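Local atomic coordinates of phosphate-binding protein PstS (Borrelia burgdorferi, PDB entry 4N13), a protein that binds inorganic phosphate as the solute-binding component of the PstSACB ABC transporter complex, which imports phosphate. Residues N129-D134 with I174-L179. Numbering follows the deposited sequence.
With SO4 (sulfate ion), chain B; EDO (1,2-ethanediol), chain F.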
loop_
_atom_site.group_PDB
_atom_site.type_symbol
_atom_site.label_atom_id
_atom_site.label_comp_id
_atom_site.label_asym_id
_atom_site.label_seq_id
_atom_site.Cartn_x
_atom_site.Cartn_y
_atom_site.Cartn_z
ATOM N N ASN A 129 9.252 20.505 8.746
ATOM C CA ASN A 129 8.328 20.848 7.683
ATOM C C ASN A 129 7.746 19.562 7.106
ATOM O O ASN A 129 8.392 18.848 6.338
ATOM C CB ASN A 129 9.038 21.664 6.611
ATOM C CG ASN A 129 9.259 23.072 7.034
ATOM O OD1 ASN A 129 8.331 23.732 7.507
ATOM N ND2 ASN A 129 10.485 23.560 6.884
ATOM N N PHE A 130 6.534 19.252 7.527
ATOM C CA PHE A 130 5.833 18.057 7.091
ATOM C C PHE A 130 5.121 18.328 5.778
ATOM O O PHE A 130 4.288 19.240 5.690
ATOM C CB PHE A 130 4.828 17.652 8.170
ATOM C CG PHE A 130 3.850 16.607 7.738
ATOM C CD1 PHE A 130 4.275 15.474 7.054
ATOM C CD2 PHE A 130 2.502 16.736 8.059
ATOM C CE1 PHE A 130 3.356 14.503 6.666
ATOM C CE2 PHE A 130 1.587 15.750 7.692
ATOM C CZ PHE A 130 2.015 14.638 6.999
ATOM N N ILE A 131 5.433 17.517 4.765
ATOM C CA ILE A 131 4.819 17.599 3.442
ATOM C C ILE A 131 3.814 16.459 3.370
ATOM O O ILE A 131 4.182 15.291 3.484
ATOM C CB ILE A 131 5.871 17.442 2.352
ATOM C CG1 ILE A 131 6.910 18.577 2.467
ATOM C CG2 ILE A 131 5.225 17.430 0.983
ATOM C CD1 ILE A 131 8.220 18.283 1.735
ATOM N N ASN A 132 2.538 16.807 3.262
ATOM C CA ASN A 132 1.461 15.834 3.223
ATOM C C ASN A 132 0.875 15.735 1.828
ATOM O O ASN A 132 1.072 16.610 0.995
ATOM C CB ASN A 132 0.367 16.225 4.219
ATOM C CG ASN A 132 -0.457 15.036 4.700
ATOM O OD1 ASN A 132 -0.197 13.897 4.357
ATOM N ND2 ASN A 132 -1.473 15.314 5.506
ATOM N N ARG A 133 0.188 14.638 1.568
ATOM C CA ARG A 133 -0.604 14.489 0.361
ATOM C C ARG A 133 -2.025 15.010 0.554
ATOM O O ARG A 133 -2.502 15.166 1.668
ATOM C CB ARG A 133 -0.632 13.016 -0.090
ATOM C CG ARG A 133 0.677 12.544 -0.655
ATOM C CD ARG A 133 1.072 13.273 -1.950
ATOM N NE ARG A 133 -0.019 13.271 -2.911
ATOM C CZ ARG A 133 -0.349 12.250 -3.695
ATOM N NH1 ARG A 133 0.351 11.134 -3.695
ATOM N NH2 ARG A 133 -1.393 12.337 -4.488
ATOM N N ASP A 134 -2.682 15.271 -0.566
ATOM C CA ASP A 134 -4.074 15.689 -0.578
ATOM C C ASP A 134 -4.968 14.568 -0.037
ATOM O O ASP A 134 -4.707 13.379 -0.250
ATOM C CB ASP A 134 -4.468 16.072 -2.004
ATOM C CG ASP A 134 -4.297 14.937 -2.979
ATOM O OD1 ASP A 134 -3.145 14.509 -3.232
ATOM O OD2 ASP A 134 -5.338 14.476 -3.500
ATOM N N ILE A 174 8.538 14.738 -3.932
ATOM C CA ILE A 174 9.972 14.753 -4.154
ATOM C C ILE A 174 10.464 16.179 -4.403
ATOM O O ILE A 174 11.437 16.617 -3.791
ATOM C CB ILE A 174 10.337 13.802 -5.317
ATOM C CG1 ILE A 174 10.115 12.354 -4.898
ATOM C CG2 ILE A 174 11.764 14.001 -5.750
ATOM C CD1 ILE A 174 10.148 11.370 -6.069
ATOM N N GLU A 175 9.812 16.889 -5.315
ATOM C CA GLU A 175 10.256 18.240 -5.615
ATOM C C GLU A 175 10.163 19.155 -4.403
ATOM O O GLU A 175 11.085 19.908 -4.092
ATOM C CB GLU A 175 9.474 18.839 -6.780
ATOM C CG GLU A 175 10.073 20.167 -7.236
ATOM C CD GLU A 175 9.469 20.682 -8.523
ATOM O OE1 GLU A 175 9.883 20.196 -9.592
ATOM O OE2 GLU A 175 8.581 21.556 -8.465
ATOM N N LYS A 176 9.058 19.073 -3.685
ATOM C CA LYS A 176 8.854 19.915 -2.522
ATOM C C LYS A 176 9.891 19.602 -1.430
ATOM O O LYS A 176 10.416 20.499 -0.788
ATOM C CB LYS A 176 7.421 19.753 -1.983
ATOM C CG LYS A 176 7.066 20.707 -0.847
ATOM C CD LYS A 176 6.961 22.164 -1.267
ATOM C CE LYS A 176 5.774 22.438 -2.166
ATOM N NZ LYS A 176 5.723 23.873 -2.567
ATOM N N THR A 177 10.186 18.323 -1.218
ATOM C CA THR A 177 11.155 17.923 -0.207
ATOM C C THR A 177 12.533 18.494 -0.588
ATOM O O THR A 177 13.272 18.996 0.270
ATOM C CB THR A 177 11.206 16.390 -0.083
ATOM O OG1 THR A 177 9.932 15.911 0.351
ATOM C CG2 THR A 177 12.236 15.964 0.932
ATOM N N SER A 178 12.855 18.459 -1.874
ATOM C CA SER A 178 14.135 18.969 -2.356
ATOM C C SER A 178 14.278 20.471 -2.147
ATOM O O SER A 178 15.387 20.965 -2.017
ATOM C CB SER A 178 14.335 18.590 -3.825
ATOM O OG SER A 178 13.637 19.425 -4.732
ATOM N N LEU A 179 13.154 21.187 -2.077
ATOM C CA LEU A 179 13.153 22.638 -1.949
ATOM C C LEU A 179 12.872 23.133 -0.550
ATOM O O LEU A 179 13.064 24.312 -0.292
ATOM C CB LEU A 179 12.105 23.242 -2.889
ATOM C CG LEU A 179 12.434 23.207 -4.382
ATOM C CD1 LEU A 179 11.255 23.700 -5.192
ATOM C CD2 LEU A 179 13.699 24.035 -4.669
HETATM S S SO4 B . -1.750 8.508 -5.301
HETATM O O1 SO4 B . -0.384 8.673 -4.812
HETATM O O2 SO4 B . -1.662 7.616 -6.444
HETATM O O3 SO4 B . -2.523 7.895 -4.241
HETATM O O4 SO4 B . -2.228 9.823 -5.663
HETATM C C1 EDO F . -3.877 18.171 6.465
HETATM O O1 EDO F . -4.000 16.804 6.050
HETATM C C2 EDO F . -2.510 18.756 6.116
HETATM O O2 EDO F . -1.452 17.993 6.705
#
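The hydroxyl OG1 of T177 donates within its own helix to the carbonyl of V173, and I131 CD1 on strand 129-133 presses against T177 OG1 at 3.2 Å. Threonine suits this buried place because the helix satisfies its hydroxyl, which can then lie against a hydrocarbon. I131 CD1 also lies 3.5 Å from T177 CA. CG1 of I131, anti to its carbonyl carbon (chi1 -61°), and an extended chi2 (162°) carry CD1 out toward the helix; a branched, water-shy residue fits such a buried strand position. Beside it, K176 offers only its aliphatic root: CG touches I131 CD1 at 3.7 Å, while bends at chi2 and chi3 carry the amine away from the strand. Further along the strand, R133 NH1 donates to sulfate O1 at 2.8 Å and R133 NH2 to sulfate O4 at 2.9 Å, and D134 OD1 braces NH2 in a salt bridge. S139 OG, probably a phosphate ligand by similarity, hydrogen-bonds the same ion, so sulfate plausibly occupies the phosphate site. Strand 129-133 lies between parallel strands 165-167 and 183-188; helix 170-179 links those two in a beta-alpha-beta crossover and packs over strand 129-133, K176 reaching strand 165-167 and T177 strand 183-188.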